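Local coordinates for DNA mismatch repair protein MutS (Thermus aquaticus, PDB 1EWQ) that binds mismatched DNA in DNA mismatch repair and has a weak ATPase activity, at residues M250-A255 with I599-Q604; D307-F312 with D528-L533; Y540-P545 with F608-E613; D549-R554 with H615-D620. One frame throughout, in Å; residues are numbered along the deposited sequence.

Interaction 1. Residues M250-A255 with I599-Q604; sequences MRLPEA and IALLAQ. With EDO (1,2-ethanediol), chain G.
M250 and L252, in the segment leading into helix 254-259, pack against L601 and Q604 at the C-terminal end of helix 589-603 of the P-loop ATPase domain, a helix that begins in the predicted ATP-binding loop. M250, present as selenomethionine, carries most of the contact. Its CG stands anti to the backbone N (chi1 178°), and the bend at chi3 turns CE toward the helix end, where it lies 2.9 Å from Q604 OE1, a very tight packing contact and not a bond. The same CE is 4.2 Å from the backbone O of A600, and the M250 and Q604 side chains cross at about a right angle. The long unbranched chain, a methionine in the natural protein, carries its methyl from the 250-255 backbone as far as the Q604 amide. Q604 is the first residue beyond the helix, and its buried amide is well used: NE2 bonds to the carbonyls of F619 and L296, which should limit the turning of the group that M250 meets. Beside this lies a looser leucine pair, L252 CD1 and L601 CD1 at 4.3 Å, with P295 touching both residues. The backbone of R251 is hydrogen-bonded to D620 and I622. An ethanediol molecule, probably from the crystallisation liquor, donates from its O2 to L252 O at 2.7 Å.

Interaction 2. Residues D307-F312 with D528-L533; sequences DRVEGF and DVYAAL
Y530 OH is hydrogen-bonded to E526 OE2, about one turn earlier on helix 514-540, and the ring packs against R308 of helix 299-314. This is helix-helix packing in MutS domain III: the axes approach to 7.9 Å and cross at -59°. Tyrosine suits the place because its flat ring offers an apolar face while its hydroxyl keeps a polar partner. R308 CB sits over the centre of that face, 3.6 Å from the Y530 ring centroid, a CH-pi contact; the position of the arginine chain beyond it is doubtful. V309 packs with both branches: CG1, anti to the backbone N (chi1 177°), lies 4.2 Å from L533 CB, and CG2 4.0 Å from Y530 CD2. An alanine in place of Y530 would probably leave R308 CB and V309 CG2 without their aromatic neighbour and E526 without its hydroxyl mate. Farther along, F312 CD1 approaches Y530 CB at 3.8 Å, and the small A531 rests its CB over the F312 ring, 4.0 Å from the centroid.

Interaction 3. Residues Y540-P545 with F608-E613; sequences YGYVRP and FVPAEE
The ring of Y542 lies against P610, whose CD is 4.2 Å from the ring centroid and 6° off the normal, a CH-pi contact; P610 CB adds an approach of 3.6 Å to Y542 CE1. F608 makes a similar contact from the opposite segment: with CG anti to the carbonyl carbon (chi1 -85°), its ring lies against R544, whose CB is 3.9 Å from the F608 centroid. R544 N stands above the same ring toward the rim, and Y542 O meets the edge in plane. An alanine in place of F608 would probably leave R544 CB without the ring it packs on and open a gap beside V309 of helix 299-314, which also touches the ring. The backbones form a single bridge, the antiparallel hydrogen-bonded pair V543 and V609: V543 N gives to V609 O at 2.8 Å and V609 N to V543 O at 2.9 Å. P610 then centres an inverse gamma turn, its rigid ring suiting the bend, and E612 and E613 form a classic beta bulge facing R554, salt-bridged to both. Glycine suits G541, where phi is positive (63°), a conformation less favourable with a side chain. A water donates to G541 O and A611 O.

Interaction 4. Residues D549-R554 with H615-D620; sequences DRLQIR and HLPLFD
Q552 and H615 exchange two backbone hydrogen bonds, the antiparallel hydrogen-bonded pair of this contact. Q552 N gives to H615 O at 2.7 Å with an N-H...O angle of 169°, and H615 N returns one to Q552 O, also at 2.7 Å. H615 O has a further, weaker companion in the CA-H of L551, at 3.3 Å from L551 CA. The two side chains share one face of the sheet, where Q552 CB and H615 CB lie 3.8 Å apart; both residues have polar ends, which suits a partly exposed face, and H615 NE2 is bonded to E613. Apolar packing makes up the rest, and it gathers on L551. Its CG, anti to the backbone N (chi1 178°), lies 3.9 Å from L616 CD2, the two leucine side chains lying alongside each other in the same direction. I553 CD1 reaches the same L616 CD2 at 3.9 Å. L551 CD1 comes to F619 CZ at 3.8 Å, in the plane of the ring and at its edge, while L551 CB touches P617 CD at 3.9 Å. Proline fits where the strand pairing ends, since its nitrogen has no hydrogen to give. I599 of helix 589-603 touches both I553 and L616. The arrangement is a pairing of neighbouring strands in the four-stranded mixed sheet 546-547, 613-616, 551-556, 570-574, consistent with the smaller beta subdomain of ABC-type ATPases.

In the fold
Along the chain, interaction 2 falls between the two segments of interaction 1 and closes before interactions 3 and 4 open, whereas the segments of interactions 1, 3 and 4 alternate. Helix 589-603 and the chain after it, to residue 620, supply the second segments of interactions 1, 3 and 4. The centres of interactions 1 and 4, like those of 3 and 4, lie about 13 Å apart. V609 packs on I599 and A603, while F619 O accepts from Q604 NE2. The helical domain III joins through interaction 2, centred about 14 Å from interaction 3: D307 forms a salt bridge with R544, and V309 touches F608. The series thus connects domain III to the ATPase domain, about 35 Å or more from the DNA.

Interaction 1. Residues M250-A255 with I599-Q604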
loop_
_atom_site.group_PDB
_atom_site.type_symbol
_atom_site.label_atom_id
_atom_site.label_comp_id
_atom_site.label_asym_id
_atom_site.label_seq_id
_atom_site.Cartn_x
_atom_site.Cartn_y
_atom_site.Cartn_z
HETATM N N MSE C 250 -31.696 -11.672 10.142
HETATM C CA MSE C 250 -31.651 -11.717 8.690
HETATM C C MSE C 250 -30.293 -12.244 8.247
HETATM O O MSE C 250 -29.250 -11.805 8.737
HETATM C CB MSE C 250 -31.851 -10.330 8.090
HETATM C CG MSE C 250 -31.768 -10.334 6.571
HETATM SE SE MSE C 250 -31.518 -8.575 5.824
HETATM C CE MSE C 250 -33.318 -7.972 5.845
ATOM N N ARG C 251 -30.312 -13.183 7.313
ATOM C CA ARG C 251 -29.085 -13.755 6.777
ATOM C C ARG C 251 -28.459 -12.775 5.773
ATOM O O ARG C 251 -29.146 -12.271 4.876
ATOM C CB ARG C 251 -29.394 -15.069 6.057
ATOM C CG ARG C 251 -30.025 -16.155 6.920
ATOM C CD ARG C 251 -28.980 -16.778 7.818
ATOM N NE ARG C 251 -29.474 -17.959 8.518
ATOM C CZ ARG C 251 -28.690 -18.843 9.134
ATOM N NH1 ARG C 251 -27.368 -18.689 9.141
ATOM N NH2 ARG C 251 -29.237 -19.887 9.740
ATOM N N LEU C 252 -27.161 -12.519 5.929
ATOM C CA LEU C 252 -26.415 -11.639 5.027
ATOM C C LEU C 252 -25.098 -12.306 4.608
ATOM O O LEU C 252 -24.035 -12.010 5.155
ATOM C CB LEU C 252 -26.114 -10.297 5.697
ATOM C CG LEU C 252 -27.300 -9.370 5.982
ATOM C CD1 LEU C 252 -26.805 -8.157 6.763
ATOM C CD2 LEU C 252 -27.957 -8.942 4.686
ATOM N N PRO C 253 -25.160 -13.228 3.639
ATOM C CA PRO C 253 -23.959 -13.923 3.165
ATOM C C PRO C 253 -22.860 -12.935 2.787
ATOM O O PRO C 253 -23.132 -11.765 2.515
ATOM C CB PRO C 253 -24.466 -14.696 1.946
ATOM C CG PRO C 253 -25.870 -15.014 2.314
ATOM C CD PRO C 253 -26.360 -13.713 2.937
ATOM N N GLU C 254 -21.619 -13.410 2.773
ATOM C CA GLU C 254 -20.494 -12.568 2.395
ATOM C C GLU C 254 -20.700 -11.983 0.994
ATOM O O GLU C 254 -20.439 -10.804 0.758
ATOM C CB GLU C 254 -19.189 -13.371 2.411
ATOM C CG GLU C 254 -17.963 -12.535 2.028
ATOM C CD GLU C 254 -16.670 -13.342 2.042
ATOM O OE1 GLU C 254 -16.525 -14.229 2.920
ATOM O OE2 GLU C 254 -15.798 -13.071 1.185
ATOM N N ALA C 255 -21.165 -12.811 0.067
ATOM C CA ALA C 255 -21.384 -12.356 -1.305
ATOM C C ALA C 255 -22.304 -11.139 -1.331
ATOM O O ALA C 255 -22.081 -10.190 -2.080
ATOM C CB ALA C 255 -21.983 -13.485 -2.138
ATOM N N ILE C 599 -32.931 -0.774 0.777
ATOM C CA ILE C 599 -34.110 -0.236 1.450
ATOM C C ILE C 599 -34.607 -1.254 2.482
ATOM O O ILE C 599 -34.932 -0.892 3.618
ATOM C CB ILE C 599 -35.231 0.074 0.428
ATOM C CG1 ILE C 599 -34.828 1.296 -0.408
ATOM C CG2 ILE C 599 -36.560 0.297 1.144
ATOM C CD1 ILE C 599 -35.728 1.523 -1.611
ATOM N N ALA C 600 -34.650 -2.524 2.075
ATOM C CA ALA C 600 -35.089 -3.618 2.950
ATOM C C ALA C 600 -34.109 -3.768 4.114
ATOM O O ALA C 600 -34.511 -3.980 5.261
ATOM C CB ALA C 600 -35.158 -4.924 2.163
ATOM N N LEU C 601 -32.822 -3.648 3.815
ATOM C CA LEU C 601 -31.790 -3.764 4.842
ATOM C C LEU C 601 -31.951 -2.667 5.885
ATOM O O LEU C 601 -31.894 -2.925 7.090
ATOM C CB LEU C 601 -30.405 -3.667 4.212
ATOM C CG LEU C 601 -29.179 -3.670 5.135
ATOM C CD1 LEU C 601 -29.326 -4.705 6.244
ATOM C CD2 LEU C 601 -27.942 -3.959 4.287
ATOM N N LEU C 602 -32.153 -1.437 5.412
ATOM C CA LEU C 602 -32.316 -0.294 6.305
ATOM C C LEU C 602 -33.564 -0.428 7.176
ATOM O O LEU C 602 -33.530 -0.142 8.370
ATOM C CB LEU C 602 -32.368 1.008 5.493
ATOM C CG LEU C 602 -31.064 1.441 4.809
ATOM C CD1 LEU C 602 -31.319 2.660 3.919
ATOM C CD2 LEU C 602 -30.021 1.759 5.862
ATOM N N ALA C 603 -34.670 -0.865 6.585
ATOM C CA ALA C 603 -35.897 -1.033 7.358
ATOM C C ALA C 603 -35.739 -2.087 8.456
ATOM O O ALA C 603 -36.260 -1.928 9.564
ATOM C CB ALA C 603 -37.044 -1.424 6.443
ATOM N N GLN C 604 -35.026 -3.169 8.159
ATOM C CA GLN C 604 -34.872 -4.218 9.156
ATOM C C GLN C 604 -33.783 -3.953 10.181
ATOM O O GLN C 604 -33.434 -4.805 11.014
ATOM C CB GLN C 604 -34.728 -5.576 8.457
ATOM C CG GLN C 604 -36.111 -6.016 7.925
ATOM C CD GLN C 604 -36.117 -7.341 7.209
ATOM O OE1 GLN C 604 -36.162 -7.384 5.980
ATOM N NE2 GLN C 604 -36.074 -8.440 7.967
HETATM C C1 EDO G . -25.816 -15.117 7.085
HETATM O O1 EDO G . -25.808 -16.398 6.410
HETATM C C2 EDO G . -24.463 -14.831 7.677
HETATM O O2 EDO G . -24.083 -13.508 7.348
#

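Interaction 2. Residues D307-F312 with D528-L533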
loop_
_atom_site.group_PDB
_atom_site.type_symbol
_atom_site.label_atom_id
_atom_site.label_comp_id
_atom_site.label_asym_id
_atom_site.label_seq_id
_atom_site.Cartn_x
_atom_site.Cartn_y
_atom_site.Cartn_z
ATOM N N ASP C 307 -39.930 4.061 16.335
ATOM C CA ASP C 307 -40.595 5.075 17.147
ATOM C C ASP C 307 -39.559 6.034 17.701
ATOM O O ASP C 307 -39.734 7.244 17.608
ATOM C CB ASP C 307 -41.403 4.454 18.290
ATOM C CG ASP C 307 -42.652 3.764 17.796
ATOM O OD1 ASP C 307 -43.208 4.222 16.775
ATOM O OD2 ASP C 307 -43.089 2.768 18.415
ATOM N N ARG C 308 -38.466 5.506 18.250
ATOM C CA ARG C 308 -37.426 6.366 18.789
ATOM C C ARG C 308 -36.781 7.247 17.711
ATOM O O ARG C 308 -36.453 8.411 17.961
ATOM C CB ARG C 308 -36.364 5.530 19.504
ATOM C CG ARG C 308 -36.869 4.904 20.799
ATOM C CD ARG C 308 -35.720 4.522 21.726
ATOM N NE ARG C 308 -35.710 5.347 22.933
ATOM C CZ ARG C 308 -35.567 6.673 22.930
ATOM N NH1 ARG C 308 -35.406 7.320 21.782
ATOM N NH2 ARG C 308 -35.634 7.363 24.069
ATOM N N VAL C 309 -36.596 6.694 16.517
ATOM C CA VAL C 309 -36.003 7.452 15.416
ATOM C C VAL C 309 -36.953 8.596 15.061
ATOM O O VAL C 309 -36.567 9.765 15.030
ATOM C CB VAL C 309 -35.825 6.574 14.154
ATOM C CG1 VAL C 309 -35.284 7.410 12.999
ATOM C CG2 VAL C 309 -34.903 5.405 14.461
ATOM N N GLU C 310 -38.205 8.237 14.802
ATOM C CA GLU C 310 -39.226 9.211 14.444
ATOM C C GLU C 310 -39.298 10.317 15.478
ATOM O O GLU C 310 -39.496 11.481 15.141
ATOM C CB GLU C 310 -40.586 8.525 14.333
ATOM C CG GLU C 310 -41.702 9.442 13.873
ATOM C CD GLU C 310 -42.917 8.668 13.391
ATOM O OE1 GLU C 310 -43.597 8.037 14.218
ATOM O OE2 GLU C 310 -43.182 8.679 12.172
ATOM N N GLY C 311 -39.131 9.938 16.741
ATOM C CA GLY C 311 -39.173 10.904 17.821
ATOM C C GLY C 311 -38.078 11.944 17.693
ATOM O O GLY C 311 -38.304 13.121 17.974
ATOM N N PHE C 312 -36.887 11.525 17.279
ATOM C CA PHE C 312 -35.791 12.475 17.121
ATOM C C PHE C 312 -35.924 13.226 15.800
ATOM O O PHE C 312 -35.332 14.285 15.626
ATOM C CB PHE C 312 -34.434 11.771 17.186
ATOM C CG PHE C 312 -33.920 11.563 18.585
ATOM C CD1 PHE C 312 -33.665 10.282 19.063
ATOM C CD2 PHE C 312 -33.668 12.646 19.414
ATOM C CE1 PHE C 312 -33.163 10.084 20.347
ATOM C CE2 PHE C 312 -33.164 12.461 20.705
ATOM C CZ PHE C 312 -32.910 11.175 21.172
ATOM N N ASP C 528 -27.494 7.540 20.846
ATOM C CA ASP C 528 -26.594 8.087 19.831
ATOM C C ASP C 528 -27.055 7.574 18.461
ATOM O O ASP C 528 -27.128 8.344 17.494
ATOM C CB ASP C 528 -25.142 7.659 20.135
ATOM C CG ASP C 528 -24.111 8.224 19.137
ATOM O OD1 ASP C 528 -24.361 9.285 18.520
ATOM O OD2 ASP C 528 -23.026 7.608 18.989
ATOM N N VAL C 529 -27.400 6.289 18.392
ATOM C CA VAL C 529 -27.850 5.676 17.144
ATOM C C VAL C 529 -29.197 6.212 16.643
ATOM O O VAL C 529 -29.339 6.559 15.472
ATOM C CB VAL C 529 -27.917 4.148 17.288
ATOM C CG1 VAL C 529 -28.599 3.533 16.075
ATOM C CG2 VAL C 529 -26.487 3.584 17.410
ATOM N N TYR C 530 -30.178 6.284 17.532
ATOM C CA TYR C 530 -31.493 6.788 17.165
ATOM C C TYR C 530 -31.415 8.230 16.663
ATOM O O TYR C 530 -32.014 8.571 15.643
ATOM C CB TYR C 530 -32.429 6.707 18.367
ATOM C CG TYR C 530 -32.741 5.297 18.810
ATOM C CD1 TYR C 530 -32.750 4.955 20.166
ATOM C CD2 TYR C 530 -33.085 4.312 17.882
ATOM C CE1 TYR C 530 -33.097 3.668 20.577
ATOM C CE2 TYR C 530 -33.440 3.022 18.288
ATOM C CZ TYR C 530 -33.444 2.708 19.633
ATOM O OH TYR C 530 -33.817 1.441 20.032
ATOM N N ALA C 531 -30.678 9.075 17.378
ATOM C CA ALA C 531 -30.538 10.470 16.969
ATOM C C ALA C 531 -29.788 10.549 15.637
ATOM O O ALA C 531 -30.100 11.380 14.777
ATOM C CB ALA C 531 -29.799 11.268 18.050
ATOM N N ALA C 532 -28.809 9.664 15.465
ATOM C CA ALA C 532 -28.017 9.618 14.237
ATOM C C ALA C 532 -28.845 9.187 13.024
ATOM O O ALA C 532 -28.711 9.753 11.938
ATOM C CB ALA C 532 -26.833 8.678 14.415
ATOM N N LEU C 533 -29.686 8.176 13.204
ATOM C CA LEU C 533 -30.518 7.701 12.106
ATOM C C LEU C 533 -31.552 8.769 11.772
ATOM O O LEU C 533 -31.963 8.896 10.613
ATOM C CB LEU C 533 -31.216 6.386 12.482
ATOM C CG LEU C 533 -30.288 5.171 12.655
ATOM C CD1 LEU C 533 -31.071 3.959 13.130
ATOM C CD2 LEU C 533 -29.614 4.865 11.331
#

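Interaction 3. Residues Y540-P545 with F608-E613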
loop_
_atom_site.group_PDB
_atom_site.type_symbol
_atom_site.label_atom_id
_atom_site.label_comp_id
_atom_site.label_asym_id
_atom_site.label_seq_id
_atom_site.Cartn_x
_atom_site.Cartn_y
_atom_site.Cartn_z
ATOM N N TYR C 540 -31.281 13.565 4.242
ATOM C CA TYR C 540 -31.414 12.966 2.922
ATOM C C TYR C 540 -32.853 12.703 2.521
ATOM O O TYR C 540 -33.110 12.124 1.469
ATOM C CB TYR C 540 -30.606 11.664 2.880
ATOM C CG TYR C 540 -29.137 11.864 3.203
ATOM C CD1 TYR C 540 -28.455 10.976 4.041
ATOM C CD2 TYR C 540 -28.432 12.952 2.685
ATOM C CE1 TYR C 540 -27.105 11.174 4.359
ATOM C CE2 TYR C 540 -27.085 13.155 2.993
ATOM C CZ TYR C 540 -26.428 12.270 3.830
ATOM O OH TYR C 540 -25.107 12.495 4.148
ATOM N N GLY C 541 -33.788 13.130 3.363
ATOM C CA GLY C 541 -35.196 12.936 3.068
ATOM C C GLY C 541 -35.644 11.483 2.979
ATOM O O GLY C 541 -36.095 11.045 1.912
ATOM N N TYR C 542 -35.518 10.743 4.089
ATOM C CA TYR C 542 -35.932 9.338 4.165
ATOM C C TYR C 542 -37.285 9.262 4.859
ATOM O O TYR C 542 -37.678 10.186 5.577
ATOM C CB TYR C 542 -34.952 8.498 4.991
ATOM C CG TYR C 542 -33.589 8.261 4.403
ATOM C CD1 TYR C 542 -33.248 8.721 3.129
ATOM C CD2 TYR C 542 -32.628 7.554 5.130
ATOM C CE1 TYR C 542 -31.974 8.474 2.591
ATOM C CE2 TYR C 542 -31.358 7.305 4.603
ATOM C CZ TYR C 542 -31.043 7.765 3.341
ATOM O OH TYR C 542 -29.793 7.506 2.840
ATOM N N VAL C 543 -37.996 8.156 4.675
ATOM C CA VAL C 543 -39.295 8.025 5.315
ATOM C C VAL C 543 -39.424 6.748 6.126
ATOM O O VAL C 543 -38.686 5.785 5.911
ATOM C CB VAL C 543 -40.422 8.076 4.274
ATOM C CG1 VAL C 543 -40.304 9.375 3.467
ATOM C CG2 VAL C 543 -40.341 6.869 3.350
ATOM N N ARG C 544 -40.361 6.744 7.066
ATOM C CA ARG C 544 -40.585 5.568 7.893
ATOM C C ARG C 544 -41.306 4.495 7.093
ATOM O O ARG C 544 -42.363 4.751 6.508
ATOM C CB ARG C 544 -41.416 5.910 9.141
ATOM C CG ARG C 544 -41.744 4.681 9.990
ATOM C CD ARG C 544 -42.386 5.045 11.322
ATOM N NE ARG C 544 -42.733 3.858 12.101
ATOM C CZ ARG C 544 -42.845 3.836 13.426
ATOM N NH1 ARG C 544 -42.637 4.938 14.130
ATOM N NH2 ARG C 544 -43.149 2.706 14.047
ATOM N N PRO C 545 -40.727 3.280 7.036
ATOM C CA PRO C 545 -41.295 2.139 6.315
ATOM C C PRO C 545 -42.378 1.424 7.122
ATOM O O PRO C 545 -42.354 1.420 8.347
ATOM C CB PRO C 545 -40.079 1.243 6.097
ATOM C CG PRO C 545 -39.323 1.444 7.371
ATOM C CD PRO C 545 -39.369 2.956 7.510
ATOM N N PHE C 608 -35.039 4.746 8.807
ATOM C CA PHE C 608 -35.974 5.250 7.804
ATOM C C PHE C 608 -35.288 4.855 6.485
ATOM O O PHE C 608 -34.100 4.528 6.486
ATOM C CB PHE C 608 -36.100 6.771 7.897
ATOM C CG PHE C 608 -37.102 7.246 8.917
ATOM C CD1 PHE C 608 -37.316 6.537 10.091
ATOM C CD2 PHE C 608 -37.819 8.429 8.706
ATOM C CE1 PHE C 608 -38.225 6.992 11.044
ATOM C CE2 PHE C 608 -38.732 8.897 9.654
ATOM C CZ PHE C 608 -38.938 8.178 10.826
ATOM N N VAL C 609 -36.002 4.906 5.365
ATOM C CA VAL C 609 -35.411 4.498 4.093
ATOM C C VAL C 609 -35.557 5.556 2.998
ATOM O O VAL C 609 -36.394 6.458 3.099
ATOM C CB VAL C 609 -36.046 3.168 3.615
ATOM C CG1 VAL C 609 -35.894 2.090 4.704
ATOM C CG2 VAL C 609 -37.529 3.388 3.302
ATOM N N PRO C 610 -34.734 5.459 1.935
ATOM C CA PRO C 610 -34.769 6.411 0.817
ATOM C C PRO C 610 -35.910 6.162 -0.165
ATOM O O PRO C 610 -35.740 5.463 -1.159
ATOM C CB PRO C 610 -33.395 6.223 0.163
ATOM C CG PRO C 610 -33.129 4.759 0.395
ATOM C CD PRO C 610 -33.549 4.585 1.837
ATOM N N ALA C 611 -37.072 6.739 0.119
ATOM C CA ALA C 611 -38.238 6.584 -0.746
ATOM C C ALA C 611 -39.331 7.562 -0.327
ATOM O O ALA C 611 -39.207 8.241 0.691
ATOM C CB ALA C 611 -38.768 5.151 -0.662
ATOM N N GLU C 612 -40.391 7.642 -1.124
ATOM C CA GLU C 612 -41.509 8.509 -0.792
ATOM C C GLU C 612 -42.382 7.742 0.184
ATOM O O GLU C 612 -42.896 8.298 1.146
ATOM C CB GLU C 612 -42.303 8.872 -2.047
ATOM C CG GLU C 612 -41.906 10.208 -2.638
ATOM C CD GLU C 612 -42.640 10.524 -3.924
ATOM O OE1 GLU C 612 -43.792 10.061 -4.077
ATOM O OE2 GLU C 612 -42.072 11.241 -4.778
ATOM N N GLU C 613 -42.527 6.448 -0.068
ATOM C CA GLU C 613 -43.314 5.571 0.787
ATOM C C GLU C 613 -42.744 4.183 0.603
ATOM O O GLU C 613 -42.281 3.830 -0.479
ATOM C CB GLU C 613 -44.794 5.572 0.380
ATOM C CG GLU C 613 -45.702 4.750 1.309
ATOM C CD GLU C 613 -47.172 4.829 0.917
ATOM O OE1 GLU C 613 -48.019 4.179 1.578
ATOM O OE2 GLU C 613 -47.484 5.548 -0.058
HETATM O O HOH W 1 -38.921 11.244 0.775
#

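Interaction 4. Residues D549-R554 with H615-D620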
loop_
_atom_site.group_PDB
_atom_site.type_symbol
_atom_site.label_atom_id
_atom_site.label_comp_id
_atom_site.label_asym_id
_atom_site.label_seq_id
_atom_site.Cartn_x
_atom_site.Cartn_y
_atom_site.Cartn_z
ATOM N N ASP C 549 -46.986 -7.916 4.108
ATOM C CA ASP C 549 -46.472 -9.017 3.295
ATOM C C ASP C 549 -46.211 -8.582 1.862
ATOM O O ASP C 549 -45.642 -9.319 1.061
ATOM C CB ASP C 549 -47.425 -10.214 3.313
ATOM C CG ASP C 549 -47.029 -11.283 2.304
ATOM O OD1 ASP C 549 -47.367 -11.114 1.107
ATOM O OD2 ASP C 549 -46.364 -12.274 2.700
ATOM N N ARG C 550 -46.613 -7.365 1.544
ATOM C CA ARG C 550 -46.402 -6.841 0.211
ATOM C C ARG C 550 -45.243 -5.865 0.219
ATOM O O ARG C 550 -45.050 -5.122 1.185
ATOM C CB ARG C 550 -47.658 -6.114 -0.277
ATOM C CG ARG C 550 -48.672 -7.021 -0.910
ATOM C CD ARG C 550 -50.077 -6.430 -0.873
ATOM N NE ARG C 550 -51.010 -7.252 -1.643
ATOM C CZ ARG C 550 -51.081 -8.583 -1.580
ATOM N NH1 ARG C 550 -50.270 -9.268 -0.775
ATOM N NH2 ARG C 550 -51.964 -9.233 -2.338
ATOM N N LEU C 551 -44.456 -5.884 -0.847
ATOM C CA LEU C 551 -43.376 -4.932 -0.958
ATOM C C LEU C 551 -43.959 -3.876 -1.880
ATOM O O LEU C 551 -44.347 -4.171 -3.010
ATOM C CB LEU C 551 -42.129 -5.567 -1.581
ATOM C CG LEU C 551 -40.933 -4.624 -1.786
ATOM C CD1 LEU C 551 -39.633 -5.424 -1.770
ATOM C CD2 LEU C 551 -41.091 -3.860 -3.092
ATOM N N GLN C 552 -44.071 -2.655 -1.375
ATOM C CA GLN C 552 -44.594 -1.556 -2.172
ATOM C C GLN C 552 -43.759 -0.332 -1.900
ATOM O O GLN C 552 -43.886 0.319 -0.859
ATOM C CB GLN C 552 -46.064 -1.288 -1.847
ATOM C CG GLN C 552 -46.964 -2.448 -2.220
ATOM C CD GLN C 552 -48.446 -2.143 -2.055
ATOM O OE1 GLN C 552 -49.000 -1.279 -2.747
ATOM N NE2 GLN C 552 -49.095 -2.854 -1.140
ATOM N N ILE C 553 -42.884 -0.032 -2.850
ATOM C CA ILE C 553 -41.986 1.100 -2.729
ATOM C C ILE C 553 -42.296 2.153 -3.783
ATOM O O ILE C 553 -42.306 1.861 -4.980
ATOM C CB ILE C 553 -40.511 0.653 -2.900
ATOM C CG1 ILE C 553 -40.170 -0.442 -1.882
ATOM C CG2 ILE C 553 -39.585 1.844 -2.734
ATOM C CD1 ILE C 553 -38.738 -0.965 -1.990
ATOM N N ARG C 554 -42.553 3.374 -3.335
ATOM C CA ARG C 554 -42.820 4.468 -4.253
ATOM C C ARG C 554 -41.614 5.398 -4.254
ATOM O O ARG C 554 -41.182 5.866 -3.203
ATOM C CB ARG C 554 -44.071 5.255 -3.835
ATOM C CG ARG C 554 -44.509 6.302 -4.881
ATOM C CD ARG C 554 -45.828 7.013 -4.524
ATOM N NE ARG C 554 -45.673 8.026 -3.475
ATOM C CZ ARG C 554 -46.265 7.963 -2.287
ATOM N NH1 ARG C 554 -47.051 6.934 -1.997
ATOM N NH2 ARG C 554 -46.078 8.925 -1.389
ATOM N N HIS C 615 -43.573 0.085 1.850
ATOM C CA HIS C 615 -44.312 -0.943 2.560
ATOM C C HIS C 615 -43.403 -2.136 2.325
ATOM O O HIS C 615 -43.095 -2.461 1.180
ATOM C CB HIS C 615 -45.691 -1.143 1.921
ATOM C CG HIS C 615 -46.681 -0.074 2.282
ATOM N ND1 HIS C 615 -47.463 -0.135 3.416
ATOM C CD2 HIS C 615 -46.985 1.102 1.680
ATOM C CE1 HIS C 615 -48.206 0.955 3.498
ATOM N NE2 HIS C 615 -47.935 1.723 2.458
ATOM N N LEU C 616 -42.962 -2.780 3.400
ATOM C CA LEU C 616 -42.031 -3.888 3.268
ATOM C C LEU C 616 -42.305 -5.114 4.115
ATOM O O LEU C 616 -42.829 -5.017 5.224
ATOM C CB LEU C 616 -40.618 -3.403 3.601
ATOM C CG LEU C 616 -40.070 -2.239 2.776
ATOM C CD1 LEU C 616 -38.909 -1.599 3.516
ATOM C CD2 LEU C 616 -39.647 -2.732 1.395
ATOM N N PRO C 617 -41.971 -6.298 3.584
ATOM C CA PRO C 617 -42.178 -7.532 4.344
ATOM C C PRO C 617 -40.906 -7.757 5.177
ATOM O O PRO C 617 -39.910 -7.040 5.011
ATOM C CB PRO C 617 -42.356 -8.586 3.252
ATOM C CG PRO C 617 -41.458 -8.092 2.168
ATOM C CD PRO C 617 -41.694 -6.586 2.162
ATOM N N LEU C 618 -40.934 -8.725 6.081
ATOM C CA LEU C 618 -39.753 -8.999 6.878
ATOM C C LEU C 618 -39.020 -10.170 6.232
ATOM O O LEU C 618 -39.417 -11.326 6.385
ATOM C CB LEU C 618 -40.157 -9.320 8.309
ATOM C CG LEU C 618 -40.790 -8.127 9.021
ATOM C CD1 LEU C 618 -41.520 -8.560 10.288
ATOM C CD2 LEU C 618 -39.691 -7.123 9.319
ATOM N N PHE C 619 -37.969 -9.862 5.474
ATOM C CA PHE C 619 -37.195 -10.894 4.793
ATOM C C PHE C 619 -36.313 -11.664 5.780
ATOM O O PHE C 619 -35.823 -11.100 6.755
ATOM C CB PHE C 619 -36.317 -10.267 3.697
ATOM C CG PHE C 619 -37.097 -9.523 2.644
ATOM C CD1 PHE C 619 -37.158 -8.134 2.655
ATOM C CD2 PHE C 619 -37.765 -10.208 1.639
ATOM C CE1 PHE C 619 -37.876 -7.442 1.670
ATOM C CE2 PHE C 619 -38.483 -9.519 0.657
ATOM C CZ PHE C 619 -38.535 -8.138 0.674
ATOM N N ASP C 620 -36.116 -12.956 5.521
ATOM C CA ASP C 620 -35.281 -13.773 6.396
ATOM C C ASP C 620 -33.826 -13.727 5.932
ATOM O O ASP C 620 -32.919 -14.167 6.637
ATOM C CB ASP C 620 -35.806 -15.216 6.449
ATOM C CG ASP C 620 -35.634 -15.962 5.145
ATOM O OD1 ASP C 620 -35.327 -15.336 4.109
ATOM O OD2 ASP C 620 -35.822 -17.197 5.157
#